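Local coordinates for lipoprotein, putative (Bacillus anthracis, PDB 4O4A) that is of unknown function but is considered a putative lipoprotein that may bind lipid, at residues Thr27-Tyr32 with Thr82-Tyr87; Val45-Gly50 with Ser74-Lys79; Gly40-Val45 with Val63-Asp68. All blocks are in the same frame, centred on the assembly; numbering follows the deposited sequence.

Contact 1: Thr27-Tyr32 with Thr82-Tyr87; sequences TTDTIY and TVNDLY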
loop_
_atom_site.group_PDB
_atom_site.type_symbol
_atom_site.label_atom_id
_atom_site.label_comp_id
_atom_site.label_asym_id
_atom_site.label_seq_id
_atom_site.Cartn_x
_atom_site.Cartn_y
_atom_site.Cartn_z
ATOM N N THR B 27 -34.876 4.639 28.378
ATOM C CA THR B 27 -34.431 4.337 27.024
ATOM C C THR B 27 -33.317 5.316 26.615
ATOM O O THR B 27 -33.058 6.303 27.303
ATOM C CB THR B 27 -35.589 4.379 26.002
ATOM O OG1 THR B 27 -36.165 5.681 25.985
ATOM C CG2 THR B 27 -36.670 3.378 26.350
ATOM N N THR B 28 -32.662 5.041 25.495
ATOM C CA THR B 28 -31.540 5.883 25.024
ATOM C C THR B 28 -31.965 7.169 24.325
ATOM O O THR B 28 -31.192 8.117 24.276
ATOM C CB THR B 28 -30.545 5.114 24.107
ATOM O OG1 THR B 28 -31.254 4.419 23.071
ATOM C CG2 THR B 28 -29.731 4.112 24.934
ATOM N N ASP B 29 -33.169 7.170 23.753
ATOM C CA ASP B 29 -33.737 8.322 23.089
ATOM C C ASP B 29 -32.738 9.226 22.398
ATOM O O ASP B 29 -32.587 10.388 22.789
ATOM C CB ASP B 29 -34.475 9.149 24.132
ATOM C CG ASP B 29 -35.542 8.380 24.829
ATOM O OD1 ASP B 29 -36.102 7.445 24.216
ATOM O OD2 ASP B 29 -35.852 8.735 25.987
ATOM N N THR B 30 -32.031 8.709 21.399
ATOM C CA THR B 30 -31.110 9.546 20.644
ATOM C C THR B 30 -31.349 9.423 19.137
ATOM O O THR B 30 -31.566 8.338 18.621
ATOM C CB THR B 30 -29.651 9.217 20.952
ATOM O OG1 THR B 30 -29.440 9.372 22.350
ATOM C CG2 THR B 30 -28.711 10.159 20.186
ATOM N N ILE B 31 -31.292 10.563 18.461
ATOM C CA ILE B 31 -31.446 10.644 17.028
ATOM C C ILE B 31 -30.108 11.072 16.468
ATOM O O ILE B 31 -29.545 12.071 16.920
ATOM C CB ILE B 31 -32.484 11.703 16.637
ATOM C CG1 ILE B 31 -33.880 11.206 16.971
ATOM C CG2 ILE B 31 -32.411 12.000 15.151
ATOM C CD1 ILE B 31 -34.971 12.225 16.713
ATOM N N TYR B 32 -29.595 10.320 15.504
ATOM C CA TYR B 32 -28.322 10.649 14.889
ATOM C C TYR B 32 -28.571 11.131 13.478
ATOM O O TYR B 32 -29.198 10.437 12.696
ATOM C CB TYR B 32 -27.403 9.430 14.860
ATOM C CG TYR B 32 -27.018 8.934 16.226
ATOM C CD1 TYR B 32 -25.892 9.424 16.870
ATOM C CD2 TYR B 32 -27.788 7.984 16.889
ATOM C CE1 TYR B 32 -25.534 8.960 18.131
ATOM C CE2 TYR B 32 -27.452 7.523 18.153
ATOM C CZ TYR B 32 -26.323 8.011 18.767
ATOM O OH TYR B 32 -25.981 7.552 20.010
ATOM N N THR B 82 -32.686 1.042 27.444
ATOM C CA THR B 82 -33.074 0.224 26.318
ATOM C C THR B 82 -32.810 1.031 25.039
ATOM O O THR B 82 -33.305 2.139 24.903
ATOM C CB THR B 82 -34.554 -0.168 26.402
ATOM O OG1 THR B 82 -34.780 -0.953 27.575
ATOM C CG2 THR B 82 -34.979 -0.966 25.162
ATOM N N VAL B 83 -32.035 0.471 24.105
ATOM C CA VAL B 83 -31.698 1.187 22.878
ATOM C C VAL B 83 -32.888 1.357 21.956
ATOM O O VAL B 83 -33.470 0.379 21.487
ATOM C CB VAL B 83 -30.577 0.486 22.092
ATOM C CG1 VAL B 83 -30.288 1.235 20.786
ATOM C CG2 VAL B 83 -29.320 0.392 22.942
ATOM N N ASN B 84 -33.264 2.603 21.713
ATOM C CA ASN B 84 -34.354 2.898 20.785
ATOM C C ASN B 84 -33.930 4.069 19.896
ATOM O O ASN B 84 -34.747 4.867 19.493
ATOM C CB ASN B 84 -35.627 3.250 21.542
ATOM C CG ASN B 84 -35.493 4.550 22.280
ATOM O OD1 ASN B 84 -34.383 4.921 22.683
ATOM N ND2 ASN B 84 -36.601 5.262 22.454
ATOM N N ASP B 85 -32.659 4.117 19.535
ATOM C CA ASP B 85 -32.138 5.214 18.735
ATOM C C ASP B 85 -32.624 5.167 17.287
ATOM O O ASP B 85 -32.955 4.111 16.776
ATOM C CB ASP B 85 -30.612 5.190 18.745
ATOM C CG ASP B 85 -30.026 5.270 20.153
ATOM O OD1 ASP B 85 -30.655 5.884 21.056
ATOM O OD2 ASP B 85 -28.909 4.732 20.338
ATOM N N LEU B 86 -32.683 6.332 16.653
ATOM C CA LEU B 86 -33.080 6.466 15.254
ATOM C C LEU B 86 -31.934 7.107 14.484
ATOM O O LEU B 86 -31.205 7.946 15.017
ATOM C CB LEU B 86 -34.328 7.319 15.134
ATOM C CG LEU B 86 -35.571 6.746 15.823
ATOM C CD1 LEU B 86 -36.714 7.740 15.784
ATOM C CD2 LEU B 86 -35.984 5.423 15.178
ATOM N N TYR B 87 -31.753 6.691 13.241
ATOM C CA TYR B 87 -30.665 7.195 12.419
ATOM C C TYR B 87 -31.207 7.748 11.108
ATOM O O TYR B 87 -32.126 7.192 10.510
ATOM C CB TYR B 87 -29.654 6.077 12.156
ATOM C CG TYR B 87 -29.209 5.337 13.406
ATOM C CD1 TYR B 87 -28.096 5.740 14.125
ATOM C CD2 TYR B 87 -29.896 4.227 13.853
ATOM C CE1 TYR B 87 -27.677 5.073 15.272
ATOM C CE2 TYR B 87 -29.489 3.543 14.991
ATOM C CZ TYR B 87 -28.378 3.973 15.699
ATOM O OH TYR B 87 -27.975 3.311 16.852
HETATM O O HOH W 1 -27.605 6.619 21.658
#
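Thr28 N donates to Thr82 O over 3.0 Å, and this backbone bond ties the leading ends of Thr27-Tyr32 and Thr82-Tyr87 together. Farther on, Leu86 N gives to Thr30 O and Tyr32 N to Leu86 O. Polar side chains do the joining between these points. With chi1 at 50°, Thr28 OG1 sits where it can accept from Asn84 N at 3.0 Å and donate to Asp85 OD1, which it meets from above the carboxylate plane. The Asn84 amide engages one residue twice: its OD1 takes Asp29 N at 2.8 Å, in the carbonyl plane on a lone pair, while ND2 donates to Asp29 OD1 at 2.8 Å. Past this polar knot the segments become parallel neighbours, strands 30-35 and 86-90 of a mixed five-stranded sheet, with Ile31 opposite Leu86 and Tyr32 opposite Tyr87. On one sheet face the apolar pair Ile31 CG1 and Leu86 CB stands 4.3 Å apart. On the other, the rings of Tyr32 and Tyr87 run alongside each other with their hydroxyl ends in the same direction; their planes differ by 12°, but a slide leaves centroids 5.3 Å apart and little overlap. A water bonded to Tyr32 OH donates to Asp85 OD2.

Contact 2: Val45-Gly50 with Ser74-Lys79; sequences VYNVPG and STKNMK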
loop_
_atom_site.group_PDB
_atom_site.type_symbol
_atom_site.label_atom_id
_atom_site.label_comp_id
_atom_site.label_asym_id
_atom_site.label_seq_id
_atom_site.Cartn_x
_atom_site.Cartn_y
_atom_site.Cartn_z
ATOM N N VAL B 45 -18.371 13.238 20.960
ATOM C CA VAL B 45 -17.632 13.498 22.193
ATOM C C VAL B 45 -18.484 14.374 23.076
ATOM O O VAL B 45 -18.967 15.416 22.645
ATOM C CB VAL B 45 -16.294 14.178 21.938
ATOM C CG1 VAL B 45 -15.555 14.385 23.259
ATOM C CG2 VAL B 45 -15.453 13.348 20.989
ATOM N N TYR B 46 -18.663 13.938 24.312
ATOM C CA TYR B 46 -19.503 14.647 25.259
ATOM C C TYR B 46 -18.705 15.434 26.288
ATOM O O TYR B 46 -17.475 15.338 26.375
ATOM C CB TYR B 46 -20.388 13.638 26.000
ATOM C CG TYR B 46 -21.404 12.931 25.123
ATOM C CD1 TYR B 46 -21.039 11.845 24.348
ATOM C CD2 TYR B 46 -22.731 13.340 25.101
ATOM C CE1 TYR B 46 -21.965 11.199 23.551
ATOM C CE2 TYR B 46 -23.666 12.703 24.316
ATOM C CZ TYR B 46 -23.273 11.630 23.539
ATOM O OH TYR B 46 -24.209 10.978 22.771
ATOM N N ASN B 47 -19.440 16.227 27.058
ATOM C CA ASN B 47 -18.883 17.018 28.129
ATOM C C ASN B 47 -17.781 17.965 27.665
ATOM O O ASN B 47 -16.830 18.213 28.383
ATOM C CB ASN B 47 -18.359 16.096 29.221
ATOM C CG ASN B 47 -18.130 16.818 30.518
ATOM O OD1 ASN B 47 -18.878 17.727 30.879
ATOM N ND2 ASN B 47 -17.101 16.415 31.235
ATOM N N VAL B 48 -17.931 18.503 26.462
ATOM C CA VAL B 48 -16.976 19.459 25.925
ATOM C C VAL B 48 -17.503 20.858 26.232
ATOM O O VAL B 48 -18.499 21.292 25.650
ATOM C CB VAL B 48 -16.824 19.299 24.412
ATOM C CG1 VAL B 48 -15.842 20.319 23.853
ATOM C CG2 VAL B 48 -16.372 17.887 24.086
ATOM N N PRO B 49 -16.838 21.576 27.136
ATOM C CA PRO B 49 -17.331 22.903 27.497
ATOM C C PRO B 49 -17.211 23.894 26.349
ATOM O O PRO B 49 -16.221 23.881 25.620
ATOM C CB PRO B 49 -16.424 23.312 28.660
ATOM C CG PRO B 49 -15.152 22.564 28.422
ATOM C CD PRO B 49 -15.538 21.276 27.756
ATOM N N GLY B 50 -18.222 24.744 26.199
ATOM C CA GLY B 50 -18.245 25.733 25.128
ATOM C C GLY B 50 -19.009 25.202 23.936
ATOM O O GLY B 50 -19.534 25.970 23.133
ATOM N N SER B 74 -21.604 19.759 24.630
ATOM C CA SER B 74 -21.423 20.078 26.036
ATOM C C SER B 74 -22.379 19.257 26.902
ATOM O O SER B 74 -22.350 19.366 28.113
ATOM C CB SER B 74 -21.627 21.561 26.273
ATOM O OG SER B 74 -22.877 22.001 25.773
ATOM N N THR B 75 -23.242 18.449 26.288
ATOM C CA THR B 75 -24.132 17.587 27.050
ATOM C C THR B 75 -23.232 16.677 27.876
ATOM O O THR B 75 -22.311 16.096 27.339
ATOM C CB THR B 75 -25.057 16.782 26.123
ATOM O OG1 THR B 75 -25.928 17.687 25.422
ATOM C CG2 THR B 75 -25.890 15.792 26.914
ATOM N N LYS B 76 -23.491 16.580 29.182
ATOM C CA LYS B 76 -22.624 15.805 30.083
ATOM C C LYS B 76 -22.287 14.398 29.628
ATOM O O LYS B 76 -21.130 14.021 29.619
ATOM C CB LYS B 76 -23.089 15.843 31.561
ATOM C CG LYS B 76 -22.695 17.161 32.239
ATOM C CD LYS B 76 -22.753 17.200 33.770
ATOM C CE LYS B 76 -24.137 16.903 34.354
ATOM N NZ LYS B 76 -24.133 16.938 35.848
ATOM N N ASN B 77 -23.268 13.621 29.229
ATOM C CA ASN B 77 -22.966 12.265 28.798
ATOM C C ASN B 77 -24.040 11.731 27.881
ATOM O O ASN B 77 -25.087 12.367 27.691
ATOM C CB ASN B 77 -22.800 11.358 30.029
ATOM C CG ASN B 77 -22.017 10.090 29.738
ATOM O OD1 ASN B 77 -21.831 9.699 28.586
ATOM N ND2 ASN B 77 -21.499 9.472 30.785
HETATM N N MSE B 78 -23.769 10.565 27.310
HETATM C CA MSE B 78 -24.718 9.899 26.471
HETATM C C MSE B 78 -25.773 9.293 27.356
HETATM O O MSE B 78 -25.597 9.118 28.569
HETATM C CB MSE B 78 -24.033 8.846 25.602
HETATM C CG MSE B 78 -23.620 7.612 26.398
HETATM SE SE MSE B 78 -21.976 6.851 25.657
HETATM C CE MSE B 78 -20.722 7.087 27.148
ATOM N N LYS B 79 -26.884 8.961 26.732
ATOM C CA LYS B 79 -27.998 8.386 27.435
ATOM C C LYS B 79 -27.820 6.886 27.543
ATOM O O LYS B 79 -27.091 6.252 26.760
ATOM C CB LYS B 79 -29.318 8.738 26.754
ATOM C CG LYS B 79 -29.875 10.115 27.122
ATOM C CD LYS B 79 -31.271 10.339 26.547
ATOM C CE LYS B 79 -31.708 11.779 26.717
ATOM N NZ LYS B 79 -32.933 12.069 25.916
HETATM O O HOH W 2 -26.945 10.570 23.945
#
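Tyr46 lays its ring against the backbone of residues 75-78, with its CB set toward that segment. Its CB comes within 3.4 Å of Thr75 O, which lies at the ring edge, near the ring plane. Over one face, Met78 N stands 3.6 Å above the ring plane and close to the centre, so the peptide between Asn77 and Met78 is what the aromatic surface packs on. Near the phenol end, Met78 CB is 3.5 Å from Tyr46 CZ; the tyrosine and the selenomethionine side chains cross at about a right angle, and the rest of the latter leads off. Tyr46 OH is 3.0 Å from a water, and the same water takes the N-H of Lys79, which links the ring tip to the far end of 74-79 without direct contact.

Asn47 follows with left-handed backbone angles, turning the chain. Its N donates to Thr75 O at 2.9 Å, with an angle at the hydrogen of 155° and the donor 38° above the carbonyl plane. Asn47 CB sits 3.5 Å from Lys76 O. The Asn47 amide finds its partner outside the two segments, ND2 bonding Glu118 O.

At Val48 the carbonyl takes over: its O receives a CA-H...O contact from Ser74 CA at 3.2 Å. The Val48 side chain packs instead on Phe119 and on helix 149-166, while Ser74 OG bonds Ala51 O.

With a single direct hydrogen bond between the segments and no ladder, this is loop-on-loop packing, formed where the parallel neighbours 40-45 and 70-72 give way to irregular chain at one border of the four-stranded sheet.

Contact 3: Gly40-Val45 with Val63-Asp68; sequences GDLIVV and VTFAAD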
loop_
_atom_site.group_PDB
_atom_site.type_symbol
_atom_site.label_atom_id
_atom_site.label_comp_id
_atom_site.label_asym_id
_atom_site.label_seq_id
_atom_site.Cartn_x
_atom_site.Cartn_y
_atom_site.Cartn_z
ATOM N N GLY B 40 -18.349 6.029 6.735
ATOM C CA GLY B 40 -17.209 5.726 7.561
ATOM C C GLY B 40 -17.419 5.865 9.040
ATOM O O GLY B 40 -18.526 5.745 9.541
ATOM N N ASP B 41 -16.323 6.134 9.725
ATOM C CA ASP B 41 -16.297 6.244 11.165
ATOM C C ASP B 41 -16.975 7.488 11.667
ATOM O O ASP B 41 -16.877 8.529 11.049
ATOM C CB ASP B 41 -14.858 6.248 11.627
ATOM C CG ASP B 41 -14.121 4.999 11.210
ATOM O OD1 ASP B 41 -14.613 3.893 11.515
ATOM O OD2 ASP B 41 -13.051 5.120 10.580
ATOM N N LEU B 42 -17.665 7.360 12.802
ATOM C CA LEU B 42 -18.367 8.462 13.427
ATOM C C LEU B 42 -17.942 8.566 14.883
ATOM O O LEU B 42 -17.775 7.553 15.579
ATOM C CB LEU B 42 -19.872 8.249 13.372
ATOM C CG LEU B 42 -20.493 8.233 11.992
ATOM C CD1 LEU B 42 -21.936 7.775 12.073
ATOM C CD2 LEU B 42 -20.406 9.595 11.347
ATOM N N ILE B 43 -17.779 9.792 15.347
ATOM C CA ILE B 43 -17.392 10.012 16.712
ATOM C C ILE B 43 -18.223 11.116 17.341
ATOM O O ILE B 43 -18.442 12.170 16.747
ATOM C CB ILE B 43 -15.910 10.386 16.819
ATOM C CG1 ILE B 43 -15.034 9.297 16.191
ATOM C CG2 ILE B 43 -15.534 10.594 18.270
ATOM C CD1 ILE B 43 -13.540 9.561 16.235
ATOM N N VAL B 44 -18.689 10.842 18.555
ATOM C CA VAL B 44 -19.436 11.809 19.330
ATOM C C VAL B 44 -18.658 11.999 20.604
ATOM O O VAL B 44 -18.289 11.015 21.256
ATOM C CB VAL B 44 -20.830 11.305 19.706
ATOM C CG1 VAL B 44 -21.575 12.385 20.478
ATOM C CG2 VAL B 44 -21.616 10.932 18.467
ATOM N N VAL B 45 -18.371 13.238 20.960
ATOM C CA VAL B 45 -17.632 13.498 22.193
ATOM C C VAL B 45 -18.484 14.374 23.076
ATOM O O VAL B 45 -18.967 15.416 22.645
ATOM C CB VAL B 45 -16.294 14.178 21.938
ATOM C CG1 VAL B 45 -15.555 14.385 23.259
ATOM C CG2 VAL B 45 -15.453 13.348 20.989
ATOM N N VAL B 63 -28.154 14.296 17.775
ATOM C CA VAL B 63 -26.750 14.410 17.457
ATOM C C VAL B 63 -26.638 14.702 15.984
ATOM O O VAL B 63 -27.101 13.922 15.162
ATOM C CB VAL B 63 -25.974 13.122 17.759
ATOM C CG1 VAL B 63 -24.551 13.228 17.226
ATOM C CG2 VAL B 63 -25.956 12.845 19.250
ATOM N N THR B 64 -26.027 15.834 15.658
ATOM C CA THR B 64 -25.823 16.237 14.280
ATOM C C THR B 64 -24.355 16.167 13.987
ATOM O O THR B 64 -23.565 16.880 14.597
ATOM C CB THR B 64 -26.290 17.670 14.027
ATOM O OG1 THR B 64 -27.712 17.734 14.160
ATOM C CG2 THR B 64 -25.922 18.103 12.635
ATOM N N PHE B 65 -23.979 15.288 13.073
ATOM C CA PHE B 65 -22.588 15.150 12.720
ATOM C C PHE B 65 -22.202 16.202 11.716
ATOM O O PHE B 65 -22.984 16.580 10.863
ATOM C CB PHE B 65 -22.287 13.757 12.146
ATOM C CG PHE B 65 -22.363 12.658 13.162
ATOM C CD1 PHE B 65 -21.342 12.485 14.085
ATOM C CD2 PHE B 65 -23.449 11.792 13.199
ATOM C CE1 PHE B 65 -21.402 11.479 15.038
ATOM C CE2 PHE B 65 -23.519 10.777 14.147
ATOM C CZ PHE B 65 -22.493 10.621 15.068
ATOM N N ALA B 66 -20.971 16.661 11.820
ATOM C CA ALA B 66 -20.447 17.595 10.871
ATOM C C ALA B 66 -20.059 16.786 9.624
ATOM O O ALA B 66 -20.095 15.551 9.627
ATOM C CB ALA B 66 -19.236 18.297 11.453
ATOM N N ALA B 67 -19.646 17.478 8.570
ATOM C CA ALA B 67 -19.256 16.816 7.323
ATOM C C ALA B 67 -18.156 15.754 7.494
ATOM O O ALA B 67 -18.098 14.804 6.716
ATOM C CB ALA B 67 -18.830 17.851 6.304
ATOM N N ASP B 68 -17.294 15.910 8.502
ATOM C CA ASP B 68 -16.210 14.948 8.733
ATOM C C ASP B 68 -16.630 13.791 9.645
ATOM O O ASP B 68 -15.787 13.010 10.078
ATOM C CB ASP B 68 -14.964 15.640 9.313
ATOM C CG ASP B 68 -15.161 16.116 10.746
ATOM O OD1 ASP B 68 -16.319 16.152 11.230
ATOM O OD2 ASP B 68 -14.148 16.463 11.395
#
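Leu42 and Val44 of strand 40-45 meet Val63 and Phe65 in an apolar contact between the protein's two sheets, deep in the core. Strand 40-45 belongs to the four-stranded sheet, whereas Val63 lies near the end of strand 60-64 of the five-stranded one, and Phe65 just beyond that strand. The spacing supports an inter-sheet reading: the nearest CA pairs, Leu42 with Phe65 and Val44 with Val63, are 7.9 and 8.0 Å apart, and no hydrogen bond crosses.

The Phe65 ring is the centrepiece. Leu42 CD2 stands over one face, 4.0 Å from the centroid and only 8° off the ring normal, a CH-pi contact. Val63 CG1 lies above the opposite face, displaced toward the rim, so the ring is held between a leucine from the facing sheet and a valine two residues earlier in its own chain. At the ring edge, near its plane, Ile43 O is 3.5 Å from Phe65 CE1. Val44 CG2 reaches the same end obliquely, 3.5 Å from Phe65 CE1, and also meets Val63 CG1 at 3.9 Å. This methyl, placed beside the backbone N by a chi1 of -178° that sends CG1 anti to it, touches both Val63 and Phe65.

Around this core, Phe65 also rests on Tyr32 and Ile34 of strand 30-35, and Leu42 on Leu124 of strand 117-126. Ile43, whose CB points away from 63-68, packs on Lys153 and Leu157 of helix 149-166, leaving strand 40-45 between that helix and the five-stranded sheet.

Contact 1 and contact 3 share the five-stranded sheet, their centres about 16 Å apart. Ile31 O and Val63 N, 2.8 Å apart, probably form a hydrogen bond between neighbouring strands, and Tyr32 CD1 lies 3.9 Å from Phe65 CE2, so the aromatic face of contact 1 runs into the core packing of contact 3. The segments of contacts 2 and 3 overlap at Val45, which takes part in neither contact; their centres are about 14 Å apart and the segments alternate along the chain. Contact 2 reaches contact 1 where Lys79 CB packs 3.2 Å from Thr28 O. Contact 1 lies within one sheet, contact 3 bridges the two sheets and contact 2 joins loops; none can be tied to a known ligand site.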